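PDB 4ULV: cytochrome c, class II from Shewanella frigidimarina, which binds heme c covalently and probably serves in electron transfer or in sensing diatomic gases, as a cytochrome c' of the class II family. Local coordinates for residues 53-65 and 74-86. Sequence-based numbering, arbitrary orientation.
With HEC (heme c), chain C; GOL (glycerol), chain D; SO4 (sulfate ion), chain G.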
ATOM      1  N   LYS A  53      -5.163  -5.818  -2.477  1.00  8.97           N
ATOM      2  CA  LYS A  53      -6.216  -5.270  -3.291  1.00  8.65           C
ATOM      3  C   LYS A  53      -5.770  -4.132  -4.255  1.00  9.28           C
ATOM      4  O   LYS A  53      -6.586  -3.676  -5.034  1.00 10.87           O
ATOM      5  CB  LYS A  53      -7.339  -4.739  -2.407  1.00  9.06           C
ATOM      6  CG  LYS A  53      -8.015  -5.840  -1.561  1.00 12.01           C
ATOM      7  CD  LYS A  53      -9.136  -5.296  -0.741  1.00 15.57           C
ATOM      8  CE  LYS A  53      -8.685  -5.064   0.662  1.00 22.05           C
ATOM      9  NZ  LYS A  53      -9.825  -4.697   1.540  0.50 17.75           N
ATOM     10  N   ILE A  54      -4.513  -3.761  -4.115  1.00  8.39           N
ATOM     11  CA  ILE A  54      -3.956  -2.564  -4.863  1.00  9.47           C
ATOM     12  C   ILE A  54      -3.447  -2.868  -6.295  1.00  8.71           C
ATOM     13  O   ILE A  54      -3.822  -2.172  -7.223  1.00  9.63           O
ATOM     14  CB  ILE A  54      -2.901  -1.877  -4.033  1.00 10.11           C
ATOM     15  CG1 ILE A  54      -3.417  -1.366  -2.695  1.00 13.60           C
ATOM     16  CG2 ILE A  54      -2.236  -0.687  -4.802  1.00  9.28           C
ATOM     17  CD1 ILE A  54      -4.531  -0.453  -2.737  1.00 14.63           C
ATOM     18  N   PRO A  55      -2.640  -3.916  -6.510  1.00  8.93           N
ATOM     19  CA  PRO A  55      -1.920  -3.977  -7.835  1.00  8.34           C
ATOM     20  C   PRO A  55      -2.775  -4.335  -9.015  1.00  8.73           C
ATOM     21  O   PRO A  55      -2.396  -3.994 -10.168  1.00 10.39           O
ATOM     22  CB  PRO A  55      -0.849  -5.058  -7.653  1.00  8.07           C
ATOM     23  CG  PRO A  55      -1.392  -5.903  -6.505  1.00  9.28           C
ATOM     24  CD  PRO A  55      -2.111  -4.938  -5.584  1.00  8.36           C
ATOM     25  N   HIS A  56      -3.913  -5.050  -8.838  1.00  9.78           N
ATOM     26  CA  HIS A  56      -4.700  -5.472  -9.973  1.00 10.01           C
ATOM     27  C   HIS A  56      -5.034  -4.304 -10.951  1.00  9.93           C
ATOM     28  O   HIS A  56      -5.036  -4.515 -12.180  1.00  9.65           O
ATOM     29  CB  HIS A  56      -5.973  -6.137  -9.482  1.00 10.35           C
ATOM     30  CG  HIS A  56      -6.846  -6.601 -10.577  1.00 10.70           C
ATOM     31  ND1 HIS A  56      -7.916  -5.870 -11.034  1.00  9.91           N
ATOM     32  CD2 HIS A  56      -6.811  -7.709 -11.334  1.00 12.50           C
ATOM     33  CE1 HIS A  56      -8.508  -6.511 -12.018  1.00  9.31           C
ATOM     34  NE2 HIS A  56      -7.847  -7.633 -12.223  1.00 10.20           N
ATOM     35  N   GLU A  57      -5.390  -3.156 -10.404  1.00  8.97           N
ATOM     36  CA  GLU A  57      -5.764  -1.969 -11.181  1.00  8.25           C
ATOM     37  C   GLU A  57      -4.700  -1.607 -12.233  1.00  9.38           C
ATOM     38  O   GLU A  57      -5.059  -1.058 -13.291  1.00  9.69           O
ATOM     39  CB  GLU A  57      -5.986  -0.812 -10.239  1.00  9.13           C
ATOM     40  CG  GLU A  57      -6.529   0.445 -10.960  1.00  8.89           C
ATOM     41  CD  GLU A  57      -6.873   1.605 -10.080  1.00 11.81           C
ATOM     42  OE1 GLU A  57      -6.766   1.461  -8.820  1.00 10.91           O
ATOM     43  OE2 GLU A  57      -7.348   2.631 -10.647  1.00 11.52           O
ATOM     44  N   GLY A  58      -3.444  -1.895 -11.939  1.00  9.81           N
ATOM     45  CA  GLY A  58      -2.397  -1.578 -12.901  1.00  9.59           C
ATOM     46  C   GLY A  58      -2.313  -2.462 -14.133  1.00  9.53           C
ATOM     47  O   GLY A  58      -1.541  -2.126 -15.046  1.00 11.16           O
ATOM     48  N   PHE A  59      -3.006  -3.597 -14.183  1.00 10.18           N
ATOM     49  CA  PHE A  59      -2.867  -4.531 -15.307  1.00  9.71           C
ATOM     50  C   PHE A  59      -3.735  -4.200 -16.516  1.00 10.67           C
ATOM     51  O   PHE A  59      -4.610  -4.983 -16.948  1.00 12.67           O
ATOM     52  CB  PHE A  59      -3.049  -5.953 -14.828  1.00  9.20           C
ATOM     53  CG  PHE A  59      -1.886  -6.448 -14.008  1.00  9.63           C
ATOM     54  CD1 PHE A  59      -0.753  -6.990 -14.614  1.00  9.58           C
ATOM     55  CD2 PHE A  59      -1.888  -6.297 -12.597  1.00  9.66           C
ATOM     56  CE1 PHE A  59       0.302  -7.378 -13.834  1.00 10.63           C
ATOM     57  CE2 PHE A  59      -0.801  -6.708 -11.855  1.00  8.24           C
ATOM     58  CZ  PHE A  59       0.303  -7.260 -12.489  1.00  8.76           C
ATOM     59  N   ILE A  60      -3.473  -3.003 -17.049  1.00 10.51           N
ATOM     60  CA  ILE A  60      -4.233  -2.467 -18.164  1.00 11.49           C
ATOM     61  C   ILE A  60      -3.804  -3.113 -19.475  1.00 13.61           C
ATOM     62  O   ILE A  60      -2.604  -3.523 -19.649  1.00 14.27           O
ATOM     63  CB  ILE A  60      -4.175  -0.911 -18.184  1.00 10.79           C
ATOM     64  CG1 ILE A  60      -2.744  -0.440 -18.546  1.00 12.80           C
ATOM     65  CG2 ILE A  60      -4.601  -0.381 -16.817  1.00 13.97           C
ATOM     66  CD1 ILE A  60      -2.713   1.071 -18.730  1.00 15.52           C
ATOM     67  N   ALA A  61      -4.734  -3.174 -20.422  1.00 14.12           N
ATOM     68  CA  ALA A  61      -4.409  -3.691 -21.743  1.00 15.36           C
ATOM     69  C   ALA A  61      -3.202  -2.989 -22.369  1.00 17.10           C
ATOM     70  O   ALA A  61      -3.068  -1.763 -22.282  1.00 16.71           O
ATOM     71  CB  ALA A  61      -5.610  -3.603 -22.681  1.00 20.19           C
ATOM     72  N   GLY A  62      -2.330  -3.786 -23.006  1.00 20.00           N
ATOM     73  CA  GLY A  62      -1.135  -3.256 -23.691  1.00 15.94           C
ATOM     74  C   GLY A  62       0.083  -3.068 -22.803  1.00 14.86           C
ATOM     75  O   GLY A  62       1.185  -2.786 -23.316  1.00 19.56           O
ATOM     76  N   SER A  63      -0.073  -3.267 -21.478  1.00 14.64           N
ATOM     77  CA  SER A  63       1.029  -3.005 -20.565  1.00 14.52           C
ATOM     78  C   SER A  63       1.879  -4.231 -20.328  1.00 13.17           C
ATOM     79  O   SER A  63       2.610  -4.273 -19.357  1.00 14.33           O
ATOM     80  CB  SER A  63       0.545  -2.351 -19.293  1.00 13.24           C
ATOM     81  OG  SER A  63      -0.347  -3.251 -18.518  1.00 14.04           O
ATOM     82  N   ASP A  64       1.841  -5.191 -21.264  1.00 12.70           N
ATOM     83  CA  ASP A  64       2.935  -6.136 -21.409  1.00 15.70           C
ATOM     84  C   ASP A  64       4.180  -5.479 -22.051  1.00 13.74           C
ATOM     85  O   ASP A  64       5.278  -5.998 -21.941  1.00 16.75           O
ATOM     86  CB  ASP A  64       2.457  -7.336 -22.235  1.00 19.10           C
ATOM     87  CG  ASP A  64       2.138  -6.982 -23.677  1.00 22.30           C
ATOM     88  OD1 ASP A  64       1.198  -6.189 -23.871  1.00 24.94           O
ATOM     89  OD2 ASP A  64       2.883  -7.469 -24.601  1.00 22.85           O
ATOM     90  N   LYS A  65       3.967  -4.348 -22.729  1.00 13.84           N
ATOM     91  CA  LYS A  65       5.013  -3.531 -23.308  1.00 13.87           C
ATOM     92  C   LYS A  65       5.473  -2.544 -22.260  1.00 11.94           C
ATOM     93  O   LYS A  65       4.639  -2.027 -21.483  1.00 18.51           O
ATOM     94  CB  LYS A  65       4.509  -2.834 -24.574  1.00 18.62           C
ATOM     95  CG  LYS A  65       4.071  -3.864 -25.652  1.00 22.93           C
ATOM     96  CD  LYS A  65       3.358  -3.240 -26.854  1.00 30.79           C
ATOM     97  N   ILE A  74      -1.134 -12.731 -19.395  1.00 10.72           N
ATOM     98  CA  ILE A  74      -2.144 -12.165 -18.485  1.00 10.96           C
ATOM     99  C   ILE A  74      -3.418 -11.751 -19.224  1.00 10.89           C
ATOM    100  O   ILE A  74      -4.527 -11.975 -18.764  1.00 13.64           O
ATOM    101  CB  ILE A  74      -1.534 -10.982 -17.729  1.00 10.13           C
ATOM    102  CG1 ILE A  74      -0.438 -11.464 -16.797  1.00 10.78           C
ATOM    103  CG2 ILE A  74      -2.609 -10.120 -17.047  1.00  8.53           C
ATOM    104  CD1 ILE A  74       0.357 -10.397 -16.125  1.00 12.53           C
ATOM    105  N   TRP A  75      -3.228 -11.121 -20.371  1.00 12.07           N
ATOM    106  CA  TRP A  75      -4.319 -10.567 -21.117  1.00 13.81           C
ATOM    107  C   TRP A  75      -5.019 -11.574 -22.026  1.00 19.35           C
ATOM    108  O   TRP A  75      -6.183 -11.396 -22.377  1.00 32.28           O
ATOM    109  CB  TRP A  75      -3.870  -9.299 -21.863  1.00 15.12           C
ATOM    110  CG  TRP A  75      -3.587  -8.201 -20.845  1.00 13.52           C
ATOM    111  CD1 TRP A  75      -4.506  -7.344 -20.252  1.00 12.46           C
ATOM    112  CD2 TRP A  75      -2.330  -7.920 -20.224  1.00 12.53           C
ATOM    113  NE1 TRP A  75      -3.900  -6.595 -19.312  1.00 13.05           N
ATOM    114  CE2 TRP A  75      -2.560  -6.916 -19.266  1.00 12.66           C
ATOM    115  CE3 TRP A  75      -1.038  -8.442 -20.374  1.00 12.00           C
ATOM    116  CZ2 TRP A  75      -1.567  -6.417 -18.474  1.00 12.81           C
ATOM    117  CZ3 TRP A  75      -0.040  -7.935 -19.573  1.00 12.89           C
ATOM    118  CH2 TRP A  75      -0.300  -6.928 -18.647  1.00 11.59           C
ATOM    119  N   GLN A  76      -4.344 -12.676 -22.322  1.00 14.44           N
ATOM    120  CA  GLN A  76      -5.014 -13.748 -23.033  1.00 19.13           C
ATOM    121  C   GLN A  76      -5.956 -14.512 -22.136  1.00 19.52           C
ATOM    122  O   GLN A  76      -7.044 -14.940 -22.597  1.00 28.17           O
ATOM    123  CB  GLN A  76      -4.041 -14.732 -23.650  1.00 26.65           C
ATOM    124  CG  GLN A  76      -4.812 -15.855 -24.300  1.00 31.90           C
ATOM    125  CD  GLN A  76      -4.089 -16.480 -25.412  0.50 23.67           C
ATOM    126  OE1 GLN A  76      -3.046 -17.115 -25.197  0.50 29.54           O
ATOM    127  NE2 GLN A  76      -4.653 -16.380 -26.610  0.50 62.46           N
ATOM    128  N   ASP A  77      -5.538 -14.707 -20.885  1.00 11.12           N
ATOM    129  CA  ASP A  77      -6.217 -15.497 -19.895  0.50  8.77           C
ATOM    130  C   ASP A  77      -6.617 -14.619 -18.682  1.00 11.23           C
ATOM    131  O   ASP A  77      -6.289 -14.988 -17.535  1.00 11.63           O
ATOM    132  CB  ASP A  77      -5.263 -16.616 -19.507  0.50  8.91           C
ATOM    133  CG  ASP A  77      -5.061 -17.622 -20.662  0.50 12.52           C
ATOM    134  OD1 ASP A  77      -5.814 -17.568 -21.655  0.50 17.42           O
ATOM    135  OD2 ASP A  77      -4.222 -18.499 -20.537  0.50 16.65           O
ATOM    136  N   LYS A  78      -7.217 -13.442 -18.927  1.00 10.85           N
ATOM    137  CA  LYS A  78      -7.422 -12.508 -17.827  1.00  9.07           C
ATOM    138  C   LYS A  78      -8.407 -13.069 -16.815  1.00  9.33           C
ATOM    139  O   LYS A  78      -8.289 -12.737 -15.658  1.00 10.82           O
ATOM    140  CB  LYS A  78      -7.829 -11.120 -18.336  1.00 11.03           C
ATOM    141  CG  LYS A  78      -7.766 -10.025 -17.282  1.00 11.58           C
ATOM    142  CD  LYS A  78      -6.362  -9.483 -17.124  1.00 12.29           C
ATOM    143  CE  LYS A  78      -6.137  -8.446 -16.050  1.00 12.63           C
ATOM    144  NZ  LYS A  78      -6.935  -7.209 -16.257  1.00 12.49           N
ATOM    145  N   ALA A  79      -9.357 -13.909 -17.234  1.00  9.27           N
ATOM    146  CA  ALA A  79     -10.238 -14.577 -16.260  1.00 10.61           C
ATOM    147  C   ALA A  79      -9.446 -15.367 -15.236  1.00  9.31           C
ATOM    148  O   ALA A  79      -9.688 -15.290 -14.028  1.00  9.89           O
ATOM    149  CB  ALA A  79     -11.263 -15.408 -16.964  1.00 12.17           C
ATOM    150  N   ASP A  80      -8.499 -16.161 -15.733  1.00  9.39           N
ATOM    151  CA  ASP A  80      -7.695 -16.945 -14.814  1.00 10.74           C
ATOM    152  C   ASP A  80      -6.840 -16.059 -13.916  1.00  9.99           C
ATOM    153  O   ASP A  80      -6.728 -16.297 -12.726  1.00  9.89           O
ATOM    154  CB  ASP A  80      -6.822 -17.991 -15.522  1.00 10.49           C
ATOM    155  CG  ASP A  80      -6.025 -18.847 -14.550  1.00 11.06           C
ATOM    156  OD1 ASP A  80      -6.639 -19.635 -13.762  1.00 14.72           O
ATOM    157  OD2 ASP A  80      -4.798 -18.673 -14.567  1.00 12.30           O
ATOM    158  N   PHE A  81      -6.219 -15.021 -14.516  1.00  9.82           N
ATOM    159  CA  PHE A  81      -5.468 -14.072 -13.746  1.00  9.70           C
ATOM    160  C   PHE A  81      -6.289 -13.449 -12.593  1.00  8.81           C
ATOM    161  O   PHE A  81      -5.802 -13.303 -11.464  1.00  9.49           O
ATOM    162  CB  PHE A  81      -4.894 -12.962 -14.667  1.00 10.77           C
ATOM    163  CG  PHE A  81      -4.018 -11.977 -13.960  1.00  9.49           C
ATOM    164  CD1 PHE A  81      -2.690 -12.245 -13.754  1.00 10.53           C
ATOM    165  CD2 PHE A  81      -4.508 -10.719 -13.562  1.00  9.67           C
ATOM    166  CE1 PHE A  81      -1.848 -11.360 -13.157  1.00  9.00           C
ATOM    167  CE2 PHE A  81      -3.656  -9.798 -12.975  1.00 10.44           C
ATOM    168  CZ  PHE A  81      -2.320 -10.084 -12.785  1.00  9.24           C
ATOM    169  N   ASP A  82      -7.485 -13.001 -12.963  1.00  9.30           N
ATOM    170  CA  ASP A  82      -8.385 -12.346 -12.007  1.00  8.73           C
ATOM    171  C   ASP A  82      -8.873 -13.343 -10.922  1.00  9.18           C
ATOM    172  O   ASP A  82      -8.991 -12.953  -9.785  1.00 10.28           O
ATOM    173  CB  ASP A  82      -9.591 -11.729 -12.725  1.00 10.74           C
ATOM    174  CG  ASP A  82      -9.220 -10.548 -13.589  1.00 11.30           C
ATOM    175  OD1 ASP A  82      -8.070 -10.029 -13.491  1.00 11.55           O
ATOM    176  OD2 ASP A  82     -10.120 -10.099 -14.363  1.00 10.86           O
ATOM    177  N   SER A  83      -9.066 -14.623 -11.288  1.00  9.06           N
ATOM    178  CA  SER A  83      -9.407 -15.651 -10.300  1.00 11.81           C
ATOM    179  C   SER A  83      -8.259 -15.811  -9.310  1.00  9.22           C
ATOM    180  O   SER A  83      -8.456 -15.790  -8.116  1.00  9.83           O
ATOM    181  CB  SER A  83      -9.703 -16.930 -11.041  1.00 13.88           C
ATOM    182  OG  SER A  83      -9.916 -18.013 -10.130  1.00 12.09           O
ATOM    183  N   LYS A  84      -7.015 -15.914  -9.838  1.00  9.60           N
ATOM    184  CA  LYS A  84      -5.836 -15.996  -8.943  1.00  9.47           C
ATOM    185  C   LYS A  84      -5.721 -14.745  -8.048  1.00  8.43           C
ATOM    186  O   LYS A  84      -5.385 -14.803  -6.868  1.00  9.89           O
ATOM    187  CB  LYS A  84      -4.518 -16.187  -9.737  1.00  8.07           C
ATOM    188  CG  LYS A  84      -4.373 -17.542 -10.326  1.00  9.24           C
ATOM    189  CD  LYS A  84      -2.963 -17.716 -10.951  1.00 10.33           C
ATOM    190  CE  LYS A  84      -2.725 -18.990 -11.746  1.00 12.05           C
ATOM    191  NZ  LYS A  84      -3.222 -20.192 -11.067  1.00 15.43           N
ATOM    192  N   MET A  85      -5.909 -13.572  -8.658  1.00  8.75           N
ATOM    193  CA  MET A  85      -5.793 -12.346  -7.863  1.00  9.22           C
ATOM    194  C   MET A  85      -6.831 -12.249  -6.745  1.00  8.58           C
ATOM    195  O   MET A  85      -6.470 -11.867  -5.633  1.00  9.27           O
ATOM    196  CB  MET A  85      -5.828 -11.128  -8.769  1.00 10.60           C
ATOM    197  CG  MET A  85      -5.506  -9.819  -8.035  1.00 12.07           C
ATOM    198  SD  MET A  85      -3.778  -9.681  -7.593  1.00 13.53           S
ATOM    199  CE  MET A  85      -2.951  -9.365  -9.180  1.00 12.89           C
ATOM    200  N   THR A  86      -8.080 -12.557  -7.071  1.00  8.22           N
ATOM    201  CA  THR A  86      -9.100 -12.564  -6.016  1.00  9.24           C
ATOM    202  C   THR A  86      -8.891 -13.610  -4.955  1.00  8.99           C
ATOM    203  O   THR A  86      -9.088 -13.365  -3.760  1.00 10.49           O
ATOM    204  CB  THR A  86     -10.508 -12.628  -6.601  1.00 10.95           C
ATOM    205  OG1 THR A  86     -10.713 -13.776  -7.388  1.00 13.72           O
ATOM    206  CG2 THR A  86     -10.803 -11.486  -7.445  1.00 10.68           C
TER
HETATM  207 FE   HEC C 129       3.777 -10.775  -7.452  1.00 10.11          FE
HETATM  208  CHA HEC C 129       5.738  -8.704  -9.363  1.00 10.84           C
HETATM  209  CHB HEC C 129       5.823 -10.248  -4.827  1.00  9.06           C
HETATM  210  CHC HEC C 129       1.509 -12.273  -5.416  1.00  9.45           C
HETATM  211  CHD HEC C 129       1.678 -11.194 -10.087  1.00  8.68           C
HETATM  212  NA  HEC C 129       5.491  -9.615  -7.163  1.00  9.71           N
HETATM  213  C1A HEC C 129       6.174  -8.859  -8.044  1.00  9.47           C
HETATM  214  C2A HEC C 129       7.318  -8.290  -7.467  1.00 10.58           C
HETATM  215  C3A HEC C 129       7.341  -8.730  -6.180  1.00 10.00           C
HETATM  216  C4A HEC C 129       6.182  -9.554  -6.009  1.00  9.52           C
HETATM  217  CMA HEC C 129       8.376  -8.439  -5.149  1.00 10.94           C
HETATM  218  CAA HEC C 129       8.324  -7.376  -8.177  1.00 10.55           C
HETATM  219  CBA HEC C 129       7.873  -5.907  -8.058  1.00 10.95           C
HETATM  220  CGA HEC C 129       8.876  -4.931  -8.665  1.00 14.79           C
HETATM  221  O1A HEC C 129       8.939  -4.842  -9.888  1.00 18.70           O
HETATM  222  O2A HEC C 129       9.555  -4.238  -7.890  1.00 22.51           O
HETATM  223  NB  HEC C 129       3.617 -11.110  -5.418  1.00  9.90           N
HETATM  224  C1B HEC C 129       4.605 -10.943  -4.495  1.00  9.80           C
HETATM  225  C2B HEC C 129       4.344 -11.563  -3.264  1.00  9.43           C
HETATM  226  C3B HEC C 129       3.114 -12.113  -3.478  1.00  8.96           C
HETATM  227  C4B HEC C 129       2.675 -11.852  -4.772  1.00  9.07           C
HETATM  228  CMB HEC C 129       5.235 -11.660  -2.093  1.00 10.56           C
HETATM  229  CAB HEC C 129       2.263 -12.936  -2.526  1.00  9.67           C
HETATM  230  CBB HEC C 129       2.289 -12.477  -1.073  1.00  9.97           C
HETATM  231  NC  HEC C 129       1.841 -11.560  -7.673  1.00  9.34           N
HETATM  232  C1C HEC C 129       1.076 -12.225  -6.721  1.00  8.64           C
HETATM  233  C2C HEC C 129      -0.103 -12.729  -7.301  1.00  8.59           C
HETATM  234  C3C HEC C 129      -0.074 -12.405  -8.656  1.00  9.51           C
HETATM  235  C4C HEC C 129       1.168 -11.685  -8.818  1.00  9.35           C
HETATM  236  CMC HEC C 129      -1.159 -13.511  -6.514  1.00  8.90           C
HETATM  237  CAC HEC C 129      -1.034 -12.735  -9.756  1.00 10.14           C
HETATM  238  CBC HEC C 129      -2.483 -12.962  -9.444  1.00  9.88           C
HETATM  239  ND  HEC C 129       3.692 -10.038  -9.401  1.00  9.35           N
HETATM  240  C1D HEC C 129       2.850 -10.412 -10.353  1.00  9.75           C
HETATM  241  C2D HEC C 129       3.225  -9.932 -11.644  1.00  9.93           C
HETATM  242  C3D HEC C 129       4.317  -9.146 -11.410  1.00  9.65           C
HETATM  243  C4D HEC C 129       4.626  -9.277 -10.032  1.00 10.67           C
HETATM  244  CMD HEC C 129       2.531 -10.138 -12.927  1.00 10.70           C
HETATM  245  CAD HEC C 129       5.040  -8.306 -12.415  1.00  8.98           C
HETATM  246  CBD HEC C 129       4.668  -6.822 -12.338  1.00  9.38           C
HETATM  247  CGD HEC C 129       5.412  -5.951 -13.367  1.00 10.29           C
HETATM  248  O1D HEC C 129       6.663  -6.192 -13.519  1.00 12.10           O
HETATM  249  O2D HEC C 129       4.711  -5.149 -14.001  1.00 11.27           O
HETATM  250  C1  GOL D 130      -8.722  -2.553 -16.209  0.70 29.55           C
HETATM  251  O1  GOL D 130      -7.816  -1.488 -16.211  0.70 28.79           O
HETATM  252  C2  GOL D 130      -7.896  -3.788 -16.084  0.70 26.65           C
HETATM  253  O2  GOL D 130      -8.828  -4.887 -16.231  0.70 23.25           O
HETATM  254  C3  GOL D 130      -7.121  -3.733 -14.742  0.70 15.76           C
HETATM  255  O3  GOL D 130      -6.667  -5.083 -14.380  0.70  9.12           O
HETATM  256  S   SO4 G 133      -8.011  -1.070 -19.836  1.00 18.56           S
HETATM  257  O1  SO4 G 133      -7.217  -0.193 -20.686  1.00 22.30           O
HETATM  258  O2  SO4 G 133      -9.430  -1.060 -20.251  1.00 19.18           O
HETATM  259  O3  SO4 G 133      -7.917  -0.573 -18.462  1.00 30.30           O
HETATM  260  O4  SO4 G 133      -7.426  -2.401 -19.960  1.00 22.41           O
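One wall of the heme c pocket is built here, where Phe-59 meets Ile-74, Phe-81 and Met-85. The two phenyl rings form an edge-to-face (T-shaped) pair, planes 60° apart, with Phe-81 CZ standing over the centre of the Phe-59 ring. Phe-59 CE1 lies 3.8 Å from Ile-74 CD1, and both carbons reach the heme methyl CMD; Phe-81 turns one face to the heme's CBC. In this four-helix-bundle cytochrome c', the loop following helix 38-51 is thereby laid against helix 73-76 and the start of helix 78-98, while Arg-12 of helix 5-30 makes a cation-pi contact with Phe-59. Trp-75 NE1 donates to Phe-59 O at 2.9 Å, the donor well above the carbonyl plane; Lys-78 NZ adds a weak bond to the same oxygen. The indole's six-membered ring lies against Ser-63 OG (CZ2, 3.4 Å) and Asp-64 CB (CZ3, 3.7 Å). A leucine in place of Trp-75 would probably leave Phe-59 O with only that weak lysine bond across the contact and open a gap beside Ser-63 and Asp-64. At the far end His-56, CG anti to the backbone N (chi1 180°), extends its ring so that NE2 bonds Asp-82 OD1 at 2.7 Å, from above the carboxylate plane.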